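Local coordinates for protein putative isomerase (Streptomyces coelicolor A3, PDB 2OQH) that probably dehydrates D-glucarate to 5-dehydro-4-deoxy-D-glucarate, as an enolase-superfamily enzyme of the mandelate racemase and muconate lactonizing enzyme type, at residues W11-P16 against D360-Y365; L194-N199 against E220-P225; S71-E76 against D106-A111. One frame throughout, in Å; residues are numbered along the deposited sequence.

Interaction 1: residues W11-P16 against D360-Y365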
loop_
_atom_site.group_PDB
_atom_site.type_symbol
_atom_site.label_atom_id
_atom_site.label_comp_id
_atom_site.label_asym_id
_atom_site.label_seq_id
_atom_site.Cartn_x
_atom_site.Cartn_y
_atom_site.Cartn_z
ATOM N N TRP A 11 13.684 9.828 12.123
ATOM C CA TRP A 11 13.661 8.903 13.253
ATOM C C TRP A 11 13.300 7.530 12.717
ATOM O O TRP A 11 12.571 7.419 11.739
ATOM C CB TRP A 11 12.578 9.281 14.268
ATOM C CG TRP A 11 12.790 10.554 15.038
ATOM C CD1 TRP A 11 13.411 10.691 16.250
ATOM C CD2 TRP A 11 12.319 11.860 14.675
ATOM N NE1 TRP A 11 13.346 12.004 16.665
ATOM C CE2 TRP A 11 12.682 12.742 15.716
ATOM C CE3 TRP A 11 11.623 12.371 13.571
ATOM C CZ2 TRP A 11 12.369 14.109 15.685
ATOM C CZ3 TRP A 11 11.311 13.736 13.541
ATOM C CH2 TRP A 11 11.686 14.583 14.590
ATOM N N VAL A 12 13.822 6.491 13.353
ATOM C CA VAL A 12 13.483 5.123 12.988
ATOM C C VAL A 12 12.786 4.622 14.245
ATOM O O VAL A 12 13.298 4.788 15.350
ATOM C CB VAL A 12 14.725 4.250 12.700
ATOM C CG1 VAL A 12 14.298 2.805 12.465
ATOM C CG2 VAL A 12 15.441 4.763 11.462
ATOM N N VAL A 13 11.608 4.035 14.086
ATOM C CA VAL A 13 10.855 3.570 15.239
ATOM C C VAL A 13 10.312 2.152 15.087
ATOM O O VAL A 13 10.141 1.655 13.969
ATOM C CB VAL A 13 9.672 4.513 15.518
ATOM C CG1 VAL A 13 10.172 5.933 15.728
ATOM C CG2 VAL A 13 8.701 4.476 14.346
ATOM N N ASN A 14 10.051 1.515 16.229
ATOM C CA ASN A 14 9.503 0.161 16.282
ATOM C C ASN A 14 8.155 0.276 16.981
ATOM O O ASN A 14 8.088 0.766 18.108
ATOM C CB ASN A 14 10.384 -0.766 17.129
ATOM C CG ASN A 14 11.684 -1.147 16.448
ATOM O OD1 ASN A 14 11.957 -0.743 15.316
ATOM N ND2 ASN A 14 12.502 -1.939 17.148
ATOM N N LEU A 15 7.084 -0.147 16.326
ATOM C CA LEU A 15 5.774 -0.091 16.960
ATOM C C LEU A 15 5.198 -1.485 17.018
ATOM O O LEU A 15 5.429 -2.303 16.120
ATOM C CB LEU A 15 4.819 0.842 16.210
ATOM C CG LEU A 15 5.059 2.332 16.457
ATOM C CD1 LEU A 15 6.312 2.767 15.725
ATOM C CD2 LEU A 15 3.873 3.137 15.969
ATOM N N PRO A 16 4.449 -1.786 18.091
ATOM C CA PRO A 16 3.838 -3.103 18.264
ATOM C C PRO A 16 2.683 -3.331 17.294
ATOM O O PRO A 16 2.055 -2.380 16.822
ATOM C CB PRO A 16 3.370 -3.062 19.715
ATOM C CG PRO A 16 2.916 -1.637 19.855
ATOM C CD PRO A 16 4.060 -0.882 19.192
ATOM N N ASP A 360 6.626 12.841 22.039
ATOM C CA ASP A 360 7.115 12.048 23.162
ATOM C C ASP A 360 7.110 10.572 22.772
ATOM O O ASP A 360 8.093 9.866 22.986
ATOM C CB ASP A 360 6.243 12.274 24.403
ATOM C CG ASP A 360 6.244 13.721 24.856
ATOM O OD1 ASP A 360 7.337 14.334 24.876
ATOM O OD2 ASP A 360 5.160 14.246 25.196
ATOM N N LYS A 361 6.009 10.113 22.183
ATOM C CA LYS A 361 5.899 8.721 21.755
ATOM C C LYS A 361 6.914 8.429 20.659
ATOM O O LYS A 361 7.540 7.365 20.643
ATOM C CB LYS A 361 4.490 8.423 21.237
ATOM C CG LYS A 361 3.409 8.431 22.317
ATOM C CD LYS A 361 2.099 7.884 21.767
ATOM C CE LYS A 361 1.079 7.647 22.864
ATOM N NZ LYS A 361 -0.165 6.996 22.335
ATOM N N LEU A 362 7.059 9.376 19.735
ATOM C CA LEU A 362 8.014 9.229 18.644
ATOM C C LEU A 362 9.388 8.995 19.261
ATOM O O LEU A 362 10.096 8.052 18.904
ATOM C CB LEU A 362 8.047 10.495 17.782
ATOM C CG LEU A 362 9.166 10.589 16.734
ATOM C CD1 LEU A 362 8.971 9.495 15.662
ATOM C CD2 LEU A 362 9.157 11.981 16.099
ATOM N N ARG A 363 9.758 9.860 20.198
ATOM C CA ARG A 363 11.047 9.729 20.850
ATOM C C ARG A 363 11.100 8.386 21.579
ATOM O O ARG A 363 12.123 7.708 21.574
ATOM C CB ARG A 363 11.264 10.889 21.825
ATOM C CG ARG A 363 12.726 11.181 22.109
ATOM C CD ARG A 363 12.889 12.384 23.033
ATOM N NE ARG A 363 12.085 12.244 24.246
ATOM C CZ ARG A 363 10.892 12.805 24.423
ATOM N NH1 ARG A 363 10.362 13.562 23.464
ATOM N NH2 ARG A 363 10.218 12.587 25.549
ATOM N N HIS A 364 9.987 7.994 22.192
ATOM C CA HIS A 364 9.922 6.723 22.915
ATOM C C HIS A 364 10.190 5.519 22.008
ATOM O O HIS A 364 11.045 4.678 22.298
ATOM C CB HIS A 364 8.546 6.573 23.579
ATOM C CG HIS A 364 8.304 5.223 24.190
ATOM N ND1 HIS A 364 9.007 4.757 25.282
ATOM C CD2 HIS A 364 7.430 4.243 23.860
ATOM C CE1 HIS A 364 8.576 3.548 25.597
ATOM N NE2 HIS A 364 7.618 3.212 24.749
ATOM N N TYR A 365 9.464 5.441 20.897
ATOM C CA TYR A 365 9.623 4.318 19.987
ATOM C C TYR A 365 10.901 4.319 19.174
ATOM O O TYR A 365 11.233 3.312 18.549
ATOM C CB TYR A 365 8.399 4.218 19.086
ATOM C CG TYR A 365 7.198 3.761 19.880
ATOM C CD1 TYR A 365 7.151 2.477 20.416
ATOM C CD2 TYR A 365 6.141 4.626 20.152
ATOM C CE1 TYR A 365 6.086 2.060 21.209
ATOM C CE2 TYR A 365 5.061 4.218 20.948
ATOM C CZ TYR A 365 5.046 2.930 21.475
ATOM O OH TYR A 365 4.008 2.515 22.287
#
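Leu362 is one of two bumps on helix 360-365; Tyr365 is the other and the larger. Leu362 CG lies anti to the backbone N (chi1 170°), which sends the two methyls toward strand 11-15. Leu362 CD2 sits over the middle of the Trp11 six-membered ring, 3.4 Å from the centroid, in a CH-pi contact. Leu362 CD1 drops into the hollow between Trp11 CB and Val13 CG1, 3.8 Å from Val13 CG1. The helix segment crosses the strand segment at 83°, and within it Leu362 and Tyr365, one turn apart, make the contacts. Strand 5-15 is an outermost strand of the three-stranded antiparallel sheet of the N-terminal domain. Here the last helix of the chain returns to that domain, as in the capping domain of the enolase superfamily. Tyr365 CB rests 3.8 Å from Val13 CB. The Tyr365 ring lies between Leu15 CG on one face and His364 CD2 on the opposite face, and Pro16 CD comes within 4.1 Å of Tyr365 CE1. The Tyr365 hydroxyl reaches on to a hydrogen bond with Asp332. Asn14 N donates to Tyr365 O at 3.2 Å, a fairly straight bond (159°) that meets the oxygen from above the carbonyl plane.

Interaction 2: residues L194-N199 against E220-P225; sequences LRVDPN and EYLEDP
Strands 194-197 and 221-223 run parallel, 4.9 Å apart and 18° askew, with Val196 paired to Leu222. Glu220 N donates to Leu194 O at 2.8 Å. Glu223 N donates to Val196 O at 2.9 Å, nearly along the C=O axis. Between these two bonds Val196 N and Tyr221 O are buried without a partner in the model.

Arg195 and Tyr221 share one face of the sheet. The arginine extends from CG to NE and runs alongside Glu220. Its NE (2.7 Å) and NH2 (2.9 Å) both grip Glu220 OE1, which lies at the edge of the guanidinium, in its plane. The same oxygen is met from above the carboxylate plane, since the two planes are turned 57° apart. The Tyr221 hydroxyl lies over a guanidinium face, and Arg195 CG lies over a face of the Tyr221 ring. That hydroxyl is hydrogen-bonded to Asn295. Glu220 OE2 has its own salt bridge, to Arg321. On the other face, Val196 CG1 packs tightly on Leu222 CD1, 3.4 Å away.

At the C-terminal ends the chemistry changes. Asp197 OD2 and Glu223 OE2 are 2.7 Å apart, with both oxygens acceptors. A shared proton or a bound cation would probably be needed to ease that repulsion. Lys168 is a long, weak ion partner of Asp197. Asp197 OD1 also accepts from Asn199 N at 2.9 Å, an Asx turn that helps to hold the carboxylate.

The two strands belong to a beta-alpha-beta unit of the TIM barrel, joined through helix 204-214. Acidic groups at the C-terminal ends of neighbouring strands are consistent with the metal site of the enolase superfamily.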
loop_
_atom_site.group_PDB
_atom_site.type_symbol
_atom_site.label_atom_id
_atom_site.label_comp_id
_atom_site.label_asym_id
_atom_site.label_seq_id
_atom_site.Cartn_x
_atom_site.Cartn_y
_atom_site.Cartn_z
ATOM N N LEU A 194 -13.103 -12.054 -3.485
ATOM C CA LEU A 194 -11.996 -12.920 -3.099
ATOM C C LEU A 194 -10.764 -12.777 -3.998
ATOM O O LEU A 194 -10.888 -12.683 -5.221
ATOM C CB LEU A 194 -12.488 -14.368 -3.103
ATOM C CG LEU A 194 -11.568 -15.451 -2.552
ATOM C CD1 LEU A 194 -11.199 -15.136 -1.120
ATOM C CD2 LEU A 194 -12.284 -16.795 -2.631
ATOM N N ARG A 195 -9.585 -12.784 -3.376
ATOM C CA ARG A 195 -8.313 -12.635 -4.086
ATOM C C ARG A 195 -7.264 -13.609 -3.548
ATOM O O ARG A 195 -7.414 -14.147 -2.459
ATOM C CB ARG A 195 -7.771 -11.214 -3.889
ATOM C CG ARG A 195 -8.782 -10.102 -4.084
ATOM C CD ARG A 195 -8.275 -8.801 -3.469
ATOM N NE ARG A 195 -9.265 -7.729 -3.547
ATOM C CZ ARG A 195 -9.141 -6.550 -2.944
ATOM N NH1 ARG A 195 -8.064 -6.280 -2.210
ATOM N NH2 ARG A 195 -10.099 -5.642 -3.070
ATOM N N VAL A 196 -6.203 -13.835 -4.318
ATOM C CA VAL A 196 -5.111 -14.699 -3.877
ATOM C C VAL A 196 -3.786 -14.091 -4.339
ATOM O O VAL A 196 -3.645 -13.660 -5.485
ATOM C CB VAL A 196 -5.255 -16.145 -4.403
ATOM C CG1 VAL A 196 -5.387 -16.150 -5.901
ATOM C CG2 VAL A 196 -4.061 -16.970 -3.969
ATOM N N ASP A 197 -2.821 -14.041 -3.429
ATOM C CA ASP A 197 -1.523 -13.454 -3.725
ATOM C C ASP A 197 -0.390 -14.415 -3.396
ATOM O O ASP A 197 0.033 -14.507 -2.250
ATOM C CB ASP A 197 -1.352 -12.166 -2.912
ATOM C CG ASP A 197 -0.125 -11.376 -3.306
ATOM O OD1 ASP A 197 0.737 -11.902 -4.041
ATOM O OD2 ASP A 197 -0.018 -10.209 -2.866
ATOM N N PRO A 198 0.107 -15.154 -4.402
ATOM C CA PRO A 198 1.204 -16.110 -4.208
ATOM C C PRO A 198 2.561 -15.411 -4.132
ATOM O O PRO A 198 3.592 -16.053 -3.920
ATOM C CB PRO A 198 1.108 -17.011 -5.444
ATOM C CG PRO A 198 -0.334 -16.898 -5.854
ATOM C CD PRO A 198 -0.589 -15.422 -5.673
ATOM N N ASN A 199 2.560 -14.094 -4.311
ATOM C CA ASN A 199 3.800 -13.322 -4.268
ATOM C C ASN A 199 4.832 -13.895 -5.221
ATOM O O ASN A 199 5.996 -14.082 -4.871
ATOM C CB ASN A 199 4.359 -13.285 -2.847
ATOM C CG ASN A 199 3.510 -12.442 -1.919
ATOM O OD1 ASN A 199 3.416 -11.220 -2.083
ATOM N ND2 ASN A 199 2.873 -13.086 -0.949
ATOM N N GLU A 220 -11.951 -11.650 -7.617
ATOM C CA GLU A 220 -11.818 -10.274 -8.068
ATOM C C GLU A 220 -10.548 -10.217 -8.919
ATOM O O GLU A 220 -10.530 -9.598 -9.977
ATOM C CB GLU A 220 -11.723 -9.316 -6.882
ATOM C CG GLU A 220 -11.492 -7.879 -7.296
ATOM C CD GLU A 220 -11.653 -6.913 -6.141
ATOM O OE1 GLU A 220 -11.533 -7.365 -4.978
ATOM O OE2 GLU A 220 -11.888 -5.711 -6.398
ATOM N N TYR A 221 -9.483 -10.848 -8.438
ATOM C CA TYR A 221 -8.251 -10.934 -9.210
ATOM C C TYR A 221 -7.217 -11.878 -8.641
ATOM O O TYR A 221 -7.240 -12.216 -7.457
ATOM C CB TYR A 221 -7.619 -9.552 -9.465
ATOM C CG TYR A 221 -7.347 -8.677 -8.264
ATOM C CD1 TYR A 221 -6.361 -9.006 -7.329
ATOM C CD2 TYR A 221 -8.041 -7.485 -8.090
ATOM C CE1 TYR A 221 -6.071 -8.156 -6.248
ATOM C CE2 TYR A 221 -7.764 -6.630 -7.024
ATOM C CZ TYR A 221 -6.782 -6.968 -6.102
ATOM O OH TYR A 221 -6.535 -6.118 -5.043
ATOM N N LEU A 222 -6.333 -12.322 -9.524
ATOM C CA LEU A 222 -5.240 -13.208 -9.186
ATOM C C LEU A 222 -4.047 -12.263 -9.091
ATOM O O LEU A 222 -3.671 -11.633 -10.077
ATOM C CB LEU A 222 -5.053 -14.231 -10.309
ATOM C CG LEU A 222 -3.911 -15.234 -10.242
ATOM C CD1 LEU A 222 -3.834 -15.845 -8.856
ATOM C CD2 LEU A 222 -4.134 -16.313 -11.289
ATOM N N GLU A 223 -3.466 -12.150 -7.904
ATOM C CA GLU A 223 -2.355 -11.233 -7.696
ATOM C C GLU A 223 -0.971 -11.866 -7.740
ATOM O O GLU A 223 -0.658 -12.744 -6.946
ATOM C CB GLU A 223 -2.541 -10.515 -6.358
ATOM C CG GLU A 223 -1.708 -9.267 -6.199
ATOM C CD GLU A 223 -1.920 -8.568 -4.859
ATOM O OE1 GLU A 223 -3.071 -8.510 -4.371
ATOM O OE2 GLU A 223 -0.930 -8.053 -4.295
ATOM N N ASP A 224 -0.141 -11.398 -8.667
ATOM C CA ASP A 224 1.229 -11.893 -8.824
ATOM C C ASP A 224 1.456 -13.400 -8.681
ATOM O O ASP A 224 2.249 -13.832 -7.847
ATOM C CB ASP A 224 2.157 -11.178 -7.837
ATOM C CG ASP A 224 2.373 -9.726 -8.193
ATOM O OD1 ASP A 224 2.752 -9.462 -9.353
ATOM O OD2 ASP A 224 2.167 -8.857 -7.321
ATOM N N PRO A 225 0.782 -14.225 -9.497
ATOM C CA PRO A 225 1.024 -15.663 -9.340
ATOM C C PRO A 225 2.452 -16.086 -9.698
ATOM O O PRO A 225 2.987 -17.029 -9.119
ATOM C CB PRO A 225 -0.019 -16.298 -10.266
ATOM C CG PRO A 225 -0.247 -15.220 -11.324
ATOM C CD PRO A 225 -0.275 -13.964 -10.491
HETATM O O HOH W 1 -12.885 -4.420 -4.201
HETATM O O HOH W 2 2.314 -9.447 -4.658
#

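Interaction 3: residues S71-E76 against D106-A111; sequences SPFALE and DAMGKA
Met108, a selenomethionine in this crystal, reaches from helix 85-112 to the loop and helix start at 71-76. Its CB is beside the far end of the Phe73 ring, 4.0 Å from Phe73 CE1. The first torsion (chi1 -79°) sets CG anti to the carbonyl carbon. CG then lies over the centre of the ring face, 3.6 Å from the Phe73 centroid and 14° off the ring normal, a clear CH-pi contact. The two side chains slide past each other in opposite directions. The selenium comes next, with the chain extended through chi2. SE is 4.6 Å from the Phe73 centroid and meets the ring obliquely, as a Met-aromatic contact. The chain then bends at chi3 (-112°), and CE ends near Leu75 and the carbonyl of Pro72, modelled too close for its exact place to carry weight.

Two smaller contacts flank this one. Pro72 CB meets Ala107 CB at 4.3 Å. Phe73 CE2 meets Ala111 CB, also at 4.3 Å, so the ring spans one helical turn from Met108. Leu3 touches Pro72, Phe73 and Ala111 from outside the pair.

The loop carrying Pro72 and Phe73 is shaped locally. Ser71 to Ala74 form a type I turn closed by Ala74 N to Ser71 O at 3.1 Å. Ser71 OG accepts from Phe73 N at 3.1 Å in an ST turn. Ala74 is then the N-cap of helix 75-81, and Leu75 lies against Cys104 and Trp105 of the long helix.

With no hydrogen bond between the segments, helix 85-112 and this loop of the N-terminal domain are joined by dispersion and aromatic contacts, which depend on shape more than on direction.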
loop_
_atom_site.group_PDB
_atom_site.type_symbol
_atom_site.label_atom_id
_atom_site.label_comp_id
_atom_site.label_asym_id
_atom_site.label_seq_id
_atom_site.Cartn_x
_atom_site.Cartn_y
_atom_site.Cartn_z
ATOM N N SER A 71 11.592 25.272 -1.179
ATOM C CA SER A 71 10.186 25.377 -0.833
ATOM C C SER A 71 9.586 23.974 -0.810
ATOM O O SER A 71 9.940 23.135 -1.630
ATOM C CB SER A 71 9.463 26.227 -1.876
ATOM O OG SER A 71 8.060 26.146 -1.715
ATOM N N PRO A 72 8.694 23.688 0.151
ATOM C CA PRO A 72 8.096 22.348 0.187
ATOM C C PRO A 72 7.195 22.145 -1.034
ATOM O O PRO A 72 6.836 21.021 -1.386
ATOM C CB PRO A 72 7.325 22.346 1.509
ATOM C CG PRO A 72 6.995 23.795 1.716
ATOM C CD PRO A 72 8.268 24.487 1.315
ATOM N N PHE A 73 6.855 23.252 -1.681
ATOM C CA PHE A 73 6.013 23.249 -2.870
ATOM C C PHE A 73 6.768 22.836 -4.134
ATOM O O PHE A 73 6.148 22.533 -5.161
ATOM C CB PHE A 73 5.435 24.645 -3.091
ATOM C CG PHE A 73 4.298 24.988 -2.175
ATOM C CD1 PHE A 73 2.990 24.648 -2.518
ATOM C CD2 PHE A 73 4.529 25.655 -0.970
ATOM C CE1 PHE A 73 1.923 24.971 -1.677
ATOM C CE2 PHE A 73 3.465 25.984 -0.117
ATOM C CZ PHE A 73 2.163 25.641 -0.472
ATOM N N ALA A 74 8.094 22.832 -4.069
ATOM C CA ALA A 74 8.900 22.484 -5.237
ATOM C C ALA A 74 9.181 20.987 -5.357
ATOM O O ALA A 74 10.337 20.567 -5.404
ATOM C CB ALA A 74 10.212 23.269 -5.204
ATOM N N LEU A 75 8.118 20.189 -5.427
ATOM C CA LEU A 75 8.252 18.738 -5.535
ATOM C C LEU A 75 8.841 18.266 -6.863
ATOM O O LEU A 75 9.668 17.360 -6.884
ATOM C CB LEU A 75 6.896 18.060 -5.294
ATOM C CG LEU A 75 6.432 18.079 -3.831
ATOM C CD1 LEU A 75 5.075 17.415 -3.698
ATOM C CD2 LEU A 75 7.461 17.359 -2.965
ATOM N N GLU A 76 8.418 18.881 -7.965
ATOM C CA GLU A 76 8.926 18.509 -9.285
ATOM C C GLU A 76 10.439 18.665 -9.291
ATOM O O GLU A 76 11.150 17.787 -9.767
ATOM C CB GLU A 76 8.304 19.396 -10.376
ATOM C CG GLU A 76 6.828 19.130 -10.640
ATOM C CD GLU A 76 6.578 18.013 -11.655
ATOM O OE1 GLU A 76 7.539 17.315 -12.047
ATOM O OE2 GLU A 76 5.414 17.835 -12.063
ATOM N N ASP A 106 2.097 17.383 3.388
ATOM C CA ASP A 106 1.498 17.689 4.678
ATOM C C ASP A 106 1.773 19.164 4.994
ATOM O O ASP A 106 0.869 19.897 5.394
ATOM C CB ASP A 106 2.098 16.768 5.743
ATOM C CG ASP A 106 1.429 16.912 7.101
ATOM O OD1 ASP A 106 0.184 17.063 7.156
ATOM O OD2 ASP A 106 2.158 16.845 8.116
ATOM N N ALA A 107 3.015 19.594 4.790
ATOM C CA ALA A 107 3.404 20.981 5.038
ATOM C C ALA A 107 2.644 21.939 4.113
ATOM O O ALA A 107 2.261 23.034 4.523
ATOM C CB ALA A 107 4.910 21.145 4.840
HETATM N N MSE A 108 2.433 21.523 2.865
HETATM C CA MSE A 108 1.713 22.332 1.884
HETATM C C MSE A 108 0.263 22.549 2.305
HETATM O O MSE A 108 -0.279 23.648 2.172
HETATM C CB MSE A 108 1.747 21.654 0.506
HETATM C CG MSE A 108 3.050 21.841 -0.277
HETATM SE SE MSE A 108 3.046 20.758 -1.909
HETATM C CE MSE A 108 4.409 19.507 -1.412
ATOM N N GLY A 109 -0.368 21.488 2.793
ATOM C CA GLY A 109 -1.749 21.592 3.226
ATOM C C GLY A 109 -1.857 22.522 4.419
ATOM O O GLY A 109 -2.790 23.315 4.525
ATOM N N LYS A 110 -0.892 22.426 5.321
ATOM C CA LYS A 110 -0.877 23.271 6.507
ATOM C C LYS A 110 -0.611 24.714 6.101
ATOM O O LYS A 110 -1.264 25.631 6.595
ATOM C CB LYS A 110 0.190 22.774 7.489
ATOM C CG LYS A 110 -0.146 21.410 8.067
ATOM C CD LYS A 110 0.916 20.889 9.016
ATOM C CE LYS A 110 0.467 19.561 9.609
ATOM N NZ LYS A 110 1.457 18.979 10.560
ATOM N N ALA A 111 0.330 24.922 5.183
ATOM C CA ALA A 111 0.637 26.276 4.741
ATOM C C ALA A 111 -0.551 26.898 3.996
ATOM O O ALA A 111 -0.704 28.118 3.969
ATOM C CB ALA A 111 1.884 26.273 3.855
#

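Overall arrangement
Interactions 1 and 3 both belong to the N-terminal side of the fold, with centres about 25 Å apart. They use different elements: the sheet edge with the C-terminal helix in one, the long helix with a loop in the other. Both are partly buried and mainly apolar, and each sets an aliphatic carbon over an aromatic face; interaction 1 adds one backbone hydrogen bond. Interaction 2 is the buried one. It lies in the barrel, about 33 Å from interaction 1 and 37 Å from interaction 3 between centres, and it is rich in charge. Along the chain, interaction 1 encloses the other two: it brings the last helix back to a strand near the start.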